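Local coordinates for protein succinate--CoA ligase subunit alpha (Campylobacter jejuni, PDB 6MEL) that is the alpha subunit of a CoA ligase and pairs a Rossmann-type CoA-binding domain with a second alpha/beta domain, at residues A[69-74]-A[80-85]; A[76-81]-A[95-100]; A[107-112]-A[117-122]. All coordinates share one frame; numbering follows the deposited sequence.

Contact 1: A[69-74]-A[80-85]; sequences SLIFVP and DSVIEA
The end of strand 68-71 and the loop that follows it pack against helix 78-87, and the backbones come nearest at V73 and S81, whose CA atoms are 7.6 Å apart. No hydrogen bond crosses between 69-74 and 80-85. The contact is made by I71 and V73 on one side and by S81 and V82 on the other. I71 ends the strand, V73 is in the loop after it, and S81 and V82 are in the helix of a strand-helix-strand unit of the Rossmann-type fold.

S81 OG rests against both methyls of V73. CG2 lies 3.6 Å from S81 OG, and CG1 lies 3.7 Å from the same OG. The S81 CB also rests on this valine, 3.9 Å from V73 CG2. Carbon and oxygen of the serine thus both touch the valine.

I71 reaches further along the helix. Its CG1 sits beside the backbone N (chi1 -58°) and the chain then runs extended, which carries CD1 out to the helix. There CD1 meets V82 CG2 at 4.3 Å and lies 4.2 Å from S81 O. The other branch of I71 faces the serine, with CG2 4.3 Å from S81 CB. The I71-V82 pair is a long apolar contact; the approach to S81 O is carbon against a carbonyl.

S81 O is gripped twice. It accepts the helical bond from A85 N at 3.0 Å and a second bond from Q14 NE2. Q14 OE1 bonds with S69 OG, so Q14 of strand 10-14 bridges strand and helix by hydrogen bonds. Strand 68-71 lies between strands 10-14 and 92-95, and V82 also packs on V95 of the latter. Helix 78-87 also meets helix 102-115, where V82 and I83 touch A108.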
loop_
_atom_site.group_PDB
_atom_site.type_symbol
_atom_site.label_atom_id
_atom_site.label_comp_id
_atom_site.label_asym_id
_atom_site.label_seq_id
_atom_site.Cartn_x
_atom_site.Cartn_y
_atom_site.Cartn_z
ATOM N N SER A 69 -3.493 -21.141 12.307
ATOM C CA SER A 69 -4.684 -20.343 12.364
ATOM C C SER A 69 -4.883 -19.584 11.052
ATOM O O SER A 69 -3.918 -19.071 10.422
ATOM C CB SER A 69 -4.633 -19.386 13.530
ATOM O OG SER A 69 -5.845 -18.656 13.608
ATOM N N LEU A 70 -6.149 -19.431 10.685
ATOM C CA LEU A 70 -6.581 -18.686 9.494
ATOM C C LEU A 70 -7.441 -17.516 9.988
ATOM O O LEU A 70 -8.497 -17.726 10.649
ATOM C CB LEU A 70 -7.362 -19.631 8.582
ATOM C CG LEU A 70 -8.058 -18.998 7.370
ATOM C CD1 LEU A 70 -7.096 -18.279 6.453
ATOM C CD2 LEU A 70 -8.758 -20.082 6.576
ATOM N N ILE A 71 -6.985 -16.292 9.705
ATOM C CA ILE A 71 -7.510 -15.084 10.362
ATOM C C ILE A 71 -8.286 -14.212 9.373
ATOM O O ILE A 71 -7.718 -13.688 8.388
ATOM C CB ILE A 71 -6.365 -14.308 11.018
ATOM C CG1 ILE A 71 -5.621 -15.192 12.028
ATOM C CG2 ILE A 71 -6.886 -13.010 11.618
ATOM C CD1 ILE A 71 -4.561 -14.498 12.818
ATOM N N PHE A 72 -9.576 -14.009 9.670
ATOM C CA PHE A 72 -10.515 -13.235 8.843
ATOM C C PHE A 72 -11.048 -11.996 9.571
ATOM O O PHE A 72 -11.910 -11.313 9.021
ATOM C CB PHE A 72 -11.756 -14.051 8.461
ATOM C CG PHE A 72 -11.514 -15.066 7.369
ATOM C CD1 PHE A 72 -11.419 -14.654 6.045
ATOM C CD2 PHE A 72 -11.409 -16.422 7.655
ATOM C CE1 PHE A 72 -11.201 -15.577 5.023
ATOM C CE2 PHE A 72 -11.189 -17.348 6.629
ATOM C CZ PHE A 72 -11.072 -16.923 5.326
ATOM N N VAL A 73 -10.503 -11.665 10.749
ATOM C CA VAL A 73 -11.071 -10.608 11.563
ATOM C C VAL A 73 -10.878 -9.258 10.866
ATOM O O VAL A 73 -9.987 -9.081 10.040
ATOM C CB VAL A 73 -10.470 -10.565 12.970
ATOM C CG1 VAL A 73 -10.638 -11.893 13.694
ATOM C CG2 VAL A 73 -9.003 -10.086 12.920
ATOM N N PRO A 74 -11.719 -8.262 11.192
ATOM C CA PRO A 74 -11.608 -6.953 10.575
ATOM C C PRO A 74 -10.256 -6.290 10.889
ATOM O O PRO A 74 -9.562 -6.663 11.816
ATOM C CB PRO A 74 -12.740 -6.138 11.235
ATOM C CG PRO A 74 -13.698 -7.186 11.846
ATOM C CD PRO A 74 -12.790 -8.335 12.218
ATOM N N ASP A 80 -4.173 -7.383 17.233
ATOM C CA ASP A 80 -4.475 -8.087 18.470
ATOM C C ASP A 80 -4.741 -9.580 18.225
ATOM O O ASP A 80 -4.324 -10.407 19.078
ATOM C CB ASP A 80 -5.605 -7.427 19.257
ATOM C CG ASP A 80 -5.191 -6.073 19.807
ATOM O OD1 ASP A 80 -3.951 -5.764 19.779
ATOM O OD2 ASP A 80 -6.094 -5.313 20.175
ATOM N N SER A 81 -5.331 -9.943 17.076
ATOM C CA SER A 81 -5.604 -11.370 16.766
ATOM C C SER A 81 -4.305 -12.107 16.434
ATOM O O SER A 81 -4.173 -13.296 16.809
ATOM C CB SER A 81 -6.645 -11.558 15.672
ATOM O OG SER A 81 -7.920 -11.170 16.160
ATOM N N VAL A 82 -3.340 -11.414 15.795
ATOM C CA VAL A 82 -2.045 -12.018 15.531
ATOM C C VAL A 82 -1.298 -12.234 16.864
ATOM O O VAL A 82 -0.736 -13.316 17.112
ATOM C CB VAL A 82 -1.218 -11.175 14.541
ATOM C CG1 VAL A 82 0.233 -11.656 14.482
ATOM C CG2 VAL A 82 -1.862 -11.190 13.173
ATOM N N ILE A 83 -1.324 -11.221 17.734
ATOM C CA ILE A 83 -0.704 -11.297 19.053
ATOM C C ILE A 83 -1.347 -12.436 19.866
ATOM O O ILE A 83 -0.647 -13.173 20.484
ATOM C CB ILE A 83 -0.783 -9.936 19.768
ATOM C CG1 ILE A 83 0.182 -8.943 19.106
ATOM C CG2 ILE A 83 -0.497 -10.068 21.260
ATOM C CD1 ILE A 83 0.014 -7.520 19.595
ATOM N N GLU A 84 -2.677 -12.539 19.858
ATOM C CA GLU A 84 -3.386 -13.598 20.558
ATOM C C GLU A 84 -2.928 -14.998 20.092
ATOM O O GLU A 84 -2.646 -15.891 20.882
ATOM C CB GLU A 84 -4.885 -13.442 20.311
ATOM C CG GLU A 84 -5.719 -14.458 21.082
ATOM C CD GLU A 84 -7.218 -14.304 20.960
ATOM O OE1 GLU A 84 -7.709 -13.410 20.151
ATOM O OE2 GLU A 84 -7.911 -15.107 21.623
ATOM N N ALA A 85 -2.836 -15.181 18.783
ATOM C CA ALA A 85 -2.381 -16.425 18.197
ATOM C C ALA A 85 -0.966 -16.759 18.668
ATOM O O ALA A 85 -0.705 -17.899 19.065
ATOM C CB ALA A 85 -2.450 -16.353 16.689
#

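Contact 2: A[76-81]-A[95-100]; sequences FAVGDS and VITEHT
V78 of helix 78-87 points its side chain into the loop 95-100, where V95, T97 and T100 meet it at three different angles. T100 lies across it at about a right angle. Its OG1 is 3.4 Å from V78 CB and equally close to V78 CG2, so the hydroxyl sits against the fork of the valine. The threonine methyl CG2 covers the neighbouring part, 3.8 Å from V78 CG1.

T97 comes alongside, its side chain running opposite to that of the valine. T97 CB lies 3.7 Å from V78 CG2. V95, the last residue of strand 92-95, approaches at a slant, and its CG1 meets V78 CG1 at 3.7 Å. The torsion of V78 explains this division. CG1 is anti to the backbone N (chi1 163°) and faces the strand end, while CG2 turns to the T97 side.

The loop leaves the sheet at the end of strand 92-95, between strands 68-71 and 118-120, and leads to helix 102-115. H99 of the loop and F76 ahead of V78 pack on side chains of another protein chain. T97 OG1 spends its polarity elsewhere, on V73 O.

No hydrogen bond joins 76-81 to 95-100. V78 is thus seated by van der Waals contact, with two threonines supplying carbon as well as oxygen.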
loop_
_atom_site.group_PDB
_atom_site.type_symbol
_atom_site.label_atom_id
_atom_site.label_comp_id
_atom_site.label_asym_id
_atom_site.label_seq_id
_atom_site.Cartn_x
_atom_site.Cartn_y
_atom_site.Cartn_z
ATOM N N PHE A 76 -9.295 -3.588 12.230
ATOM C CA PHE A 76 -9.054 -3.009 13.507
ATOM C C PHE A 76 -8.675 -4.074 14.541
ATOM O O PHE A 76 -8.225 -3.694 15.611
ATOM C CB PHE A 76 -10.226 -2.145 13.989
ATOM C CG PHE A 76 -11.549 -2.879 14.114
ATOM C CD1 PHE A 76 -11.800 -3.722 15.186
ATOM C CD2 PHE A 76 -12.556 -2.687 13.170
ATOM C CE1 PHE A 76 -13.016 -4.402 15.301
ATOM C CE2 PHE A 76 -13.771 -3.368 13.275
ATOM C CZ PHE A 76 -14.002 -4.217 14.350
ATOM N N ALA A 77 -8.883 -5.361 14.234
ATOM C CA ALA A 77 -8.687 -6.454 15.183
ATOM C C ALA A 77 -7.452 -7.292 14.817
ATOM O O ALA A 77 -7.052 -8.182 15.581
ATOM C CB ALA A 77 -9.961 -7.324 15.265
ATOM N N VAL A 78 -6.859 -7.039 13.657
ATOM C CA VAL A 78 -5.851 -7.962 13.077
ATOM C C VAL A 78 -4.628 -8.054 14.004
ATOM O O VAL A 78 -4.173 -9.133 14.328
ATOM C CB VAL A 78 -5.454 -7.601 11.623
ATOM C CG1 VAL A 78 -4.138 -8.282 11.208
ATOM C CG2 VAL A 78 -6.562 -7.970 10.621
ATOM N N GLY A 79 -4.116 -6.908 14.441
ATOM C CA GLY A 79 -2.922 -6.881 15.228
ATOM C C GLY A 79 -3.097 -7.678 16.498
ATOM O O GLY A 79 -2.255 -8.508 16.814
ATOM N N ASP A 80 -4.173 -7.383 17.233
ATOM C CA ASP A 80 -4.475 -8.087 18.470
ATOM C C ASP A 80 -4.741 -9.580 18.225
ATOM O O ASP A 80 -4.324 -10.407 19.078
ATOM C CB ASP A 80 -5.605 -7.427 19.257
ATOM C CG ASP A 80 -5.191 -6.073 19.807
ATOM O OD1 ASP A 80 -3.951 -5.764 19.779
ATOM O OD2 ASP A 80 -6.094 -5.313 20.175
ATOM N N SER A 81 -5.331 -9.943 17.076
ATOM C CA SER A 81 -5.604 -11.370 16.766
ATOM C C SER A 81 -4.305 -12.107 16.434
ATOM O O SER A 81 -4.173 -13.296 16.809
ATOM C CB SER A 81 -6.645 -11.558 15.672
ATOM O OG SER A 81 -7.920 -11.170 16.160
ATOM N N VAL A 95 -3.115 -14.549 7.439
ATOM C CA VAL A 95 -3.941 -13.370 7.720
ATOM C C VAL A 95 -4.445 -12.791 6.386
ATOM O O VAL A 95 -3.668 -12.229 5.639
ATOM C CB VAL A 95 -3.165 -12.299 8.520
ATOM C CG1 VAL A 95 -4.052 -11.121 8.864
ATOM C CG2 VAL A 95 -2.501 -12.863 9.763
ATOM N N ILE A 96 -5.749 -12.864 6.157
ATOM C CA ILE A 96 -6.348 -12.482 4.891
ATOM C C ILE A 96 -6.572 -10.975 4.799
ATOM O O ILE A 96 -6.331 -10.397 3.731
ATOM C CB ILE A 96 -7.677 -13.229 4.683
ATOM C CG1 ILE A 96 -7.481 -14.750 4.746
ATOM C CG2 ILE A 96 -8.351 -12.789 3.394
ATOM C CD1 ILE A 96 -6.398 -15.293 3.835
ATOM N N THR A 97 -7.043 -10.371 5.894
ATOM C CA THR A 97 -7.675 -9.057 5.920
ATOM C C THR A 97 -6.724 -7.963 5.405
ATOM O O THR A 97 -5.514 -7.970 5.677
ATOM C CB THR A 97 -8.081 -8.728 7.361
ATOM O OG1 THR A 97 -8.836 -9.860 7.809
ATOM C CG2 THR A 97 -8.863 -7.442 7.517
ATOM N N GLU A 98 -7.307 -7.048 4.628
ATOM C CA GLU A 98 -6.660 -5.852 4.105
ATOM C C GLU A 98 -6.952 -4.660 5.045
ATOM O O GLU A 98 -7.893 -4.694 5.815
ATOM C CB GLU A 98 -7.185 -5.555 2.689
ATOM C CG GLU A 98 -6.422 -4.412 1.985
ATOM C CD GLU A 98 -6.585 -4.314 0.456
ATOM O OE1 GLU A 98 -7.666 -4.770 0.008
ATOM O OE2 GLU A 98 -5.619 -3.803 -0.282
ATOM N N HIS A 99 -6.133 -3.607 4.929
ATOM C CA HIS A 99 -6.281 -2.289 5.580
ATOM C C HIS A 99 -5.888 -2.341 7.057
ATOM O O HIS A 99 -6.328 -1.493 7.842
ATOM C CB HIS A 99 -7.681 -1.669 5.332
ATOM C CG HIS A 99 -8.046 -1.548 3.900
ATOM N ND1 HIS A 99 -7.208 -0.921 2.969
ATOM C CD2 HIS A 99 -9.104 -2.031 3.204
ATOM C CE1 HIS A 99 -7.764 -0.970 1.774
ATOM N NE2 HIS A 99 -8.904 -1.690 1.883
ATOM N N THR A 100 -5.035 -3.308 7.451
ATOM C CA THR A 100 -4.507 -3.318 8.826
ATOM C C THR A 100 -3.577 -2.114 9.008
ATOM O O THR A 100 -2.688 -1.897 8.187
ATOM C CB THR A 100 -3.764 -4.628 9.136
ATOM O OG1 THR A 100 -4.639 -5.731 8.914
ATOM C CG2 THR A 100 -3.234 -4.671 10.553
#

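Contact 3: A[107-112]-A[117-122]; sequences FAKQYA and MKIIGP
A112 and M117 meet where helix 102-115 gives way to strand 118-120, in the last beta-alpha-beta unit of the Rossmann-type sheet. M117 N donates a hydrogen bond to A112 O, five residues back, at 2.9 Å and with an N-H...O angle of 153°. The bond closes the turn between helix and strand.

The CB of A112 has M117 and I119 as neighbours. It lies 3.6 Å from M117 O and 3.7 Å from I119 CD1. I119 points its side chain at the helix, and the same CD1 also lies 4.1 Å from K109 CA, so this methyl lies against K109 and A112, about one helical turn apart.

M117 reaches the alanine in a roundabout way. Its chain starts extended, then bends at the sulfur (chi3 81°) and swings the terminal methyl back toward the helix.

Around these groups, helix 78-87 packs on M117 through V82 and A85, and M105 packs on I119. Strand 118-120 pairs with strand 92-95 through its backbone, and I119 bonds with L186 through backbone atoms. Further out, K109 NZ forms a salt bridge with an acidic side chain of another protein chain and also bonds to I184 O. The M117 methyl CE lies 3.8 Å from A112 CB.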
loop_
_atom_site.group_PDB
_atom_site.type_symbol
_atom_site.label_atom_id
_atom_site.label_comp_id
_atom_site.label_asym_id
_atom_site.label_seq_id
_atom_site.Cartn_x
_atom_site.Cartn_y
_atom_site.Cartn_z
ATOM N N PHE A 107 4.166 -4.063 15.408
ATOM C CA PHE A 107 4.223 -4.586 16.779
ATOM C C PHE A 107 3.808 -6.066 16.835
ATOM O O PHE A 107 4.461 -6.864 17.521
ATOM C CB PHE A 107 3.364 -3.760 17.736
ATOM C CG PHE A 107 4.030 -2.484 18.181
ATOM C CD1 PHE A 107 5.131 -2.528 19.029
ATOM C CD2 PHE A 107 3.572 -1.251 17.743
ATOM C CE1 PHE A 107 5.772 -1.359 19.409
ATOM C CE2 PHE A 107 4.199 -0.080 18.151
ATOM C CZ PHE A 107 5.275 -0.136 19.014
ATOM N N ALA A 108 2.796 -6.456 16.063
ATOM C CA ALA A 108 2.326 -7.851 16.118
ATOM C C ALA A 108 3.392 -8.799 15.557
ATOM O O ALA A 108 3.614 -9.863 16.116
ATOM C CB ALA A 108 1.013 -8.033 15.416
ATOM N N LYS A 109 4.078 -8.399 14.495
ATOM C CA LYS A 109 5.139 -9.209 13.956
ATOM C C LYS A 109 6.318 -9.361 14.936
ATOM O O LYS A 109 6.893 -10.433 15.003
ATOM C CB LYS A 109 5.653 -8.680 12.615
ATOM C CG LYS A 109 6.707 -9.597 11.999
ATOM C CD LYS A 109 6.888 -9.426 10.543
ATOM C CE LYS A 109 7.983 -10.270 9.949
ATOM N NZ LYS A 109 8.415 -9.665 8.691
ATOM N N GLN A 110 6.708 -8.288 15.627
ATOM C CA GLN A 110 7.807 -8.387 16.588
ATOM C C GLN A 110 7.419 -9.430 17.650
ATOM O O GLN A 110 8.224 -10.267 18.037
ATOM C CB GLN A 110 8.109 -7.051 17.279
ATOM C CG GLN A 110 8.868 -6.035 16.434
ATOM C CD GLN A 110 9.588 -5.046 17.327
ATOM O OE1 GLN A 110 9.440 -5.062 18.548
ATOM N NE2 GLN A 110 10.404 -4.192 16.733
ATOM N N TYR A 111 6.152 -9.438 18.073
ATOM C CA TYR A 111 5.738 -10.405 19.098
ATOM C C TYR A 111 5.717 -11.826 18.515
ATOM O O TYR A 111 6.199 -12.778 19.128
ATOM C CB TYR A 111 4.420 -9.998 19.755
ATOM C CG TYR A 111 4.102 -10.836 20.971
ATOM C CD1 TYR A 111 4.914 -10.793 22.099
ATOM C CD2 TYR A 111 3.002 -11.663 21.015
ATOM C CE1 TYR A 111 4.662 -11.572 23.211
ATOM C CE2 TYR A 111 2.705 -12.418 22.147
ATOM C CZ TYR A 111 3.543 -12.384 23.249
ATOM O OH TYR A 111 3.276 -13.077 24.399
ATOM N N ALA A 112 5.159 -11.977 17.316
ATOM C CA ALA A 112 5.157 -13.261 16.627
ATOM C C ALA A 112 6.588 -13.794 16.486
ATOM O O ALA A 112 6.838 -14.950 16.779
ATOM C CB ALA A 112 4.491 -13.128 15.299
ATOM N N MET A 117 6.219 -17.673 15.993
ATOM C CA MET A 117 5.078 -17.849 15.085
ATOM C C MET A 117 5.419 -17.203 13.743
ATOM O O MET A 117 5.797 -16.059 13.689
ATOM C CB MET A 117 3.795 -17.185 15.607
ATOM C CG MET A 117 2.575 -17.492 14.774
ATOM S SD MET A 117 1.060 -16.845 15.524
ATOM C CE MET A 117 1.238 -15.157 14.950
ATOM N N LYS A 118 5.223 -17.939 12.649
ATOM C CA LYS A 118 5.346 -17.358 11.330
ATOM C C LYS A 118 4.004 -16.813 10.889
ATOM O O LYS A 118 2.948 -17.328 11.283
ATOM C CB LYS A 118 5.808 -18.443 10.364
ATOM C CG LYS A 118 7.119 -19.135 10.734
ATOM C CD LYS A 118 7.123 -20.495 10.002
ATOM C CE LYS A 118 8.464 -20.965 9.496
ATOM N NZ LYS A 118 9.115 -21.829 10.499
ATOM N N ILE A 119 4.050 -15.807 10.029
ATOM C CA ILE A 119 2.854 -15.177 9.478
ATOM C C ILE A 119 2.894 -15.279 7.955
ATOM O O ILE A 119 3.956 -15.148 7.326
ATOM C CB ILE A 119 2.803 -13.701 9.920
ATOM C CG1 ILE A 119 2.637 -13.527 11.428
ATOM C CG2 ILE A 119 1.739 -12.932 9.154
ATOM C CD1 ILE A 119 3.133 -12.190 11.935
ATOM N N ILE A 120 1.719 -15.480 7.366
ATOM C CA ILE A 120 1.480 -15.302 5.943
ATOM C C ILE A 120 0.431 -14.210 5.809
ATOM O O ILE A 120 -0.668 -14.340 6.293
ATOM C CB ILE A 120 1.026 -16.610 5.274
ATOM C CG1 ILE A 120 2.148 -17.656 5.311
ATOM C CG2 ILE A 120 0.513 -16.380 3.874
ATOM C CD1 ILE A 120 1.698 -19.054 4.919
ATOM N N GLY A 121 0.835 -13.117 5.183
ATOM C CA GLY A 121 -0.008 -11.942 5.026
ATOM C C GLY A 121 0.564 -10.785 5.837
ATOM O O GLY A 121 1.770 -10.760 6.138
ATOM N N PRO A 122 -0.222 -9.756 6.179
ATOM C CA PRO A 122 -1.642 -9.680 5.913
ATOM C C PRO A 122 -1.939 -9.227 4.487
ATOM O O PRO A 122 -1.021 -9.113 3.686
ATOM C CB PRO A 122 -2.105 -8.643 6.948
ATOM C CG PRO A 122 -0.951 -7.682 7.038
ATOM C CD PRO A 122 0.276 -8.563 6.905
#

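In the fold
All three contacts are largely buried and lie on one side of the chain's centre, in two successive beta-alpha-beta units. Contacts 1 and 2 both use helix 78-87 and share D80 and S81. The former sets the helix against its preceding strand, the latter seats V78 on the next loop. Contact 3 serves the following helix and strand. It meets contact 1 through M117 and contact 2 through the pairing of V95 N with I120 O. Contact 1 sets aliphatic side chains against a serine and a valine. Contact 2 places a valine among a valine and two threonines. Contact 3 packs alanine against methionine and isoleucine, and alone has a hydrogen bond between its segments. Contacts 2 and 3 border another protein chain.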